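DUF3224 domain-containing protein (Shewanella oneidensis, PDB 2OOJ) is of unknown function but belongs to the DUF3224 family and forms a two-fold symmetric, strand-faced pair of chains in the crystal. Local coordinates at the interface of chains A and B. Residues are numbered along the deposited sequence; one frame, centred on the assembly and turned at random. Chains: chain A/B, Hypothetical protein.

Contact 1: the interface of chains A and B. Residues chain A 84, 99, 101-102; chain B 62-63, 88-90.
B:Ile88, on strand 77-90 of one DUF3224 chain, packs against A:Pro102 in the loop that follows strand 95-100 of the other, and these two residues bury about 50 Å² each. The methyl branch does the touching: CG2 of B:Ile88 lies 3.5 Å from CD of A:Pro102 and equally near its CG, both tighter than ordinary van der Waals contact, so the proline ring is pressed closely on this branch. The other branch takes a separate partner. With CG1 beside the backbone N (chi1 -66°), B:Ile88 sends CD1 toward A:Gln84, whose amide NE2 stands 3.6 Å from that methyl. A:Gln84 reaches across on an extended chain, its CG trans to the backbone N (chi1 -175°), and the two side chains run antiparallel alongside each other. The amide oxygen OE1 of A:Gln84 is its nearest atom to B:Gly63, 3.2 Å from CA, and its CD follows at 4.1 Å from the same carbon, on strand 62-71, where the lack of a side chain probably lets the amide come this near. Trimmed to an alanine, A:Gln84 would lose the amide that covers B:Ile88 CD1 and B:Gly63, which would probably open a gap here and leave the isoleucine tip freer to turn. A:Glu99 points head-on at B:Ile88, its carboxylate OE2 lying 3.9 Å from CG2, a contact with hydrocarbon. Farther along the strand, B:Thr90 crosses A:Pro102 at about a right angle, and its hydroxyl OG1 is 3.6 Å from the ring carbon CG. A:Val101 extends the apolar surface beside the proline, CG1 approaching the backbone N of B:Gly63 at 3.8 Å. The chains are copies of one protein, so a twin of this patch exists with A and B exchanged.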
loop_
_atom_site.group_PDB
_atom_site.type_symbol
_atom_site.label_atom_id
_atom_site.label_comp_id
_atom_site.label_asym_id
_atom_site.label_seq_id
_atom_site.Cartn_x
_atom_site.Cartn_y
_atom_site.Cartn_z
ATOM N N GLN A 84 5.935 -5.598 -0.530
ATOM C CA GLN A 84 4.815 -4.705 -0.447
ATOM C C GLN A 84 4.761 -4.103 0.972
ATOM O O GLN A 84 4.802 -4.824 1.951
ATOM C CB GLN A 84 3.545 -5.467 -0.775
ATOM C CG GLN A 84 2.341 -4.597 -0.834
ATOM C CD GLN A 84 1.194 -5.262 -1.492
ATOM O OE1 GLN A 84 1.313 -5.715 -2.644
ATOM N NE2 GLN A 84 0.065 -5.363 -0.775
ATOM N N GLU A 99 5.942 -7.042 3.421
ATOM C CA GLU A 99 5.665 -8.434 3.185
ATOM C C GLU A 99 6.075 -8.828 1.781
ATOM O O GLU A 99 5.927 -8.035 0.839
ATOM C CB GLU A 99 4.136 -8.635 3.347
ATOM C CG GLU A 99 3.697 -10.020 3.540
ATOM C CD GLU A 99 2.165 -10.149 3.530
ATOM O OE1 GLU A 99 1.477 -9.230 4.040
ATOM O OE2 GLU A 99 1.676 -11.158 2.978
ATOM N N VAL A 101 5.344 -10.498 -1.441
ATOM C CA VAL A 101 4.128 -10.811 -2.195
ATOM C C VAL A 101 4.142 -12.301 -2.564
ATOM O O VAL A 101 5.138 -12.795 -3.131
ATOM C CB VAL A 101 3.996 -9.933 -3.426
ATOM C CG1 VAL A 101 2.809 -10.392 -4.329
ATOM C CG2 VAL A 101 3.778 -8.481 -2.969
ATOM N N PRO A 102 3.059 -13.026 -2.190
ATOM C CA PRO A 102 2.975 -14.461 -2.442
ATOM C C PRO A 102 3.241 -14.818 -3.873
ATOM O O PRO A 102 2.692 -14.164 -4.781
ATOM C CB PRO A 102 1.510 -14.801 -2.125
ATOM C CG PRO A 102 1.090 -13.751 -1.123
ATOM C CD PRO A 102 1.848 -12.514 -1.515
ATOM N N ALA B 62 -1.249 -12.083 -6.129
ATOM C CA ALA B 62 -0.878 -10.747 -6.518
ATOM C C ALA B 62 -0.925 -9.859 -5.253
ATOM O O ALA B 62 -1.410 -10.282 -4.206
ATOM C CB ALA B 62 -1.837 -10.220 -7.547
ATOM N N GLY B 63 -0.436 -8.644 -5.389
ATOM C CA GLY B 63 -0.581 -7.644 -4.304
ATOM C C GLY B 63 -0.894 -6.318 -4.912
ATOM O O GLY B 63 -0.572 -6.100 -6.081
ATOM N N ILE B 88 -3.381 -8.280 -0.427
ATOM C CA ILE B 88 -2.591 -9.451 -0.784
ATOM C C ILE B 88 -3.551 -10.588 -1.140
ATOM O O ILE B 88 -4.362 -11.005 -0.322
ATOM C CB ILE B 88 -1.702 -9.911 0.390
ATOM C CG1 ILE B 88 -0.635 -8.876 0.711
ATOM C CG2 ILE B 88 -0.955 -11.214 0.044
ATOM C CD1 ILE B 88 0.532 -8.866 -0.268
HETATM N N MSE B 89 -3.443 -11.094 -2.362
HETATM C CA MSE B 89 -4.281 -12.160 -2.851
HETATM C C MSE B 89 -3.462 -13.452 -2.971
HETATM O O MSE B 89 -2.330 -13.453 -3.483
HETATM C CB MSE B 89 -4.817 -11.768 -4.219
HETATM C CG MSE B 89 -5.926 -12.628 -4.700
HETATM SE SE MSE B 89 -6.306 -12.176 -6.511
HETATM C CE MSE B 89 -6.658 -10.145 -6.348
ATOM N N THR B 90 -4.007 -14.546 -2.460
ATOM C CA THR B 90 -3.429 -15.852 -2.707
ATOM C C THR B 90 -4.596 -16.763 -3.063
ATOM O O THR B 90 -5.645 -16.647 -2.451
ATOM C CB THR B 90 -2.733 -16.400 -1.476
ATOM O OG1 THR B 90 -2.136 -15.323 -0.743
ATOM C CG2 THR B 90 -1.671 -17.368 -1.876
#

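Contact 2: the interface of chains A and B. Residues chain A 86, 88, 95; chain B 84, 97, 99.
Facing beta strands of two DUF3224 chains form this part of the two-fold interface: strands 77-89 and 95-100 of chain A meet 77-90 and 93-100 of chain B. A:Arg95 and B:Glu99 make a salt bridge, each reaching out to the other with guanidinium and carboxylate planes 21° apart. The grip is end-on and two-pronged: A:Arg95 NH1 bonds B:Glu99 OE1 at 2.9 Å, and A:Arg95 NH2 bonds B:Glu99 OE2 at the same distance. Each oxygen offers its syn lone pair, and both lie close to the guanidinium plane, the geometry of a paired bridge. B:Glu99 arrives with CG between the backbone N and the carbonyl carbon (chi1 78°) and its chain extended beyond. From its own chain, B:His97 NE2 donates to B:Glu99 OE1 at 2.5 Å, nearly straight, with OE1 in the imidazole plane and accepting through its anti lone pair. OE1 thus accepts from donors on both chains, which would help fix the carboxylate's rotation and probably favour its deprotonated form. A:Phe86 packs beside this polar cluster. B:His97 turns its CD2 edge toward the rim of the A:Phe86 ring, edge-to-face with planes at 81° and the two ring centroids 5.0 Å apart. On the opposite phenyl face the B:Gln84 amide stands nearly upright, pointing NE2 at the centre of the A:Phe86 ring from 3.5 Å above its plane. The aliphatic B:Gln84 CG also packs on A:Phe86 CE2 at 3.7 Å. A:Ile88 lies alongside B:Gln84, its CD1 being 3.5 Å from NE2. A:Ile88 CG1 lies 3.8 Å from B:Glu99 OE2, and its CB lies above the rim of one face of A:Arg95's guanidinium, placing hydrocarbon beside the bridge.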
loop_
_atom_site.group_PDB
_atom_site.type_symbol
_atom_site.label_atom_id
_atom_site.label_comp_id
_atom_site.label_asym_id
_atom_site.label_seq_id
_atom_site.Cartn_x
_atom_site.Cartn_y
_atom_site.Cartn_z
ATOM N N PHE A 86 3.047 -1.203 3.810
ATOM C CA PHE A 86 1.916 -0.432 4.332
ATOM C C PHE A 86 2.400 0.136 5.658
ATOM O O PHE A 86 2.762 -0.622 6.527
ATOM C CB PHE A 86 0.692 -1.344 4.550
ATOM C CG PHE A 86 -0.525 -0.673 5.157
ATOM C CD1 PHE A 86 -0.615 -0.444 6.524
ATOM C CD2 PHE A 86 -1.612 -0.346 4.371
ATOM C CE1 PHE A 86 -1.753 0.148 7.076
ATOM C CE2 PHE A 86 -2.749 0.229 4.915
ATOM C CZ PHE A 86 -2.796 0.490 6.276
ATOM N N ILE A 88 1.520 3.288 8.705
ATOM C CA ILE A 88 0.715 4.359 9.271
ATOM C C ILE A 88 1.473 4.866 10.482
ATOM O O ILE A 88 1.757 4.087 11.388
ATOM C CB ILE A 88 -0.677 3.878 9.762
ATOM C CG1 ILE A 88 -1.572 3.404 8.596
ATOM C CG2 ILE A 88 -1.393 5.043 10.567
ATOM C CD1 ILE A 88 -2.046 4.520 7.730
ATOM N N ARG A 95 3.194 2.027 12.611
ATOM C CA ARG A 95 2.811 0.651 12.303
ATOM C C ARG A 95 3.375 0.420 10.905
ATOM O O ARG A 95 3.006 1.166 10.014
ATOM C CB ARG A 95 1.303 0.543 12.134
ATOM C CG ARG A 95 0.481 0.095 13.281
ATOM C CD ARG A 95 -0.899 -0.275 12.747
ATOM N NE ARG A 95 -1.783 0.883 12.612
ATOM C CZ ARG A 95 -2.781 0.980 11.735
ATOM N NH1 ARG A 95 -3.020 0.005 10.852
ATOM N NH2 ARG A 95 -3.530 2.069 11.722
ATOM N N GLN B 84 -6.413 4.312 2.476
ATOM C CA GLN B 84 -5.143 3.630 2.224
ATOM C C GLN B 84 -5.387 2.171 2.188
ATOM O O GLN B 84 -5.997 1.631 3.124
ATOM C CB GLN B 84 -4.123 3.983 3.309
ATOM C CG GLN B 84 -2.678 3.444 3.006
ATOM C CD GLN B 84 -1.646 4.058 3.925
ATOM O OE1 GLN B 84 -1.453 5.275 3.925
ATOM N NE2 GLN B 84 -0.943 3.221 4.677
ATOM N N HIS B 97 -6.752 -4.868 3.606
ATOM C CA HIS B 97 -6.835 -3.872 4.666
ATOM C C HIS B 97 -7.050 -2.482 4.035
ATOM O O HIS B 97 -6.258 -2.044 3.211
ATOM C CB HIS B 97 -5.568 -3.849 5.498
ATOM C CG HIS B 97 -5.641 -2.871 6.624
ATOM N ND1 HIS B 97 -6.441 -3.069 7.728
ATOM C CD2 HIS B 97 -5.077 -1.650 6.780
ATOM C CE1 HIS B 97 -6.331 -2.028 8.536
ATOM N NE2 HIS B 97 -5.503 -1.158 7.989
ATOM N N GLU B 99 -8.198 1.392 5.296
ATOM C CA GLU B 99 -8.506 2.252 6.455
ATOM C C GLU B 99 -8.415 3.719 6.093
ATOM O O GLU B 99 -7.716 4.108 5.162
ATOM C CB GLU B 99 -7.604 1.917 7.635
ATOM C CG GLU B 99 -6.231 2.441 7.579
ATOM C CD GLU B 99 -5.459 2.162 8.860
ATOM O OE1 GLU B 99 -5.050 1.013 9.036
ATOM O OE2 GLU B 99 -5.246 3.090 9.673
#

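The C-alpha centres of contact 1 and contact 2 lie about 15 Å apart along one two-fold interface. Both draw on the strands beginning at residue 77 and on the neighbouring strands ending at residue 100; contact 1 adds strand 62-71 and the loop at 101-102. Positions 84, 88 and 99 serve in both with the chains exchanged: 84 and 99 come from A and 88 from B in contact 1, the reverse in contact 2. Contact 1 is chiefly apolar packing, whereas contact 2 supplies a charged pair. Repeated approximately by the two-fold, they would together favour a defined pairing register, although the structure alone does not establish a biological dimer.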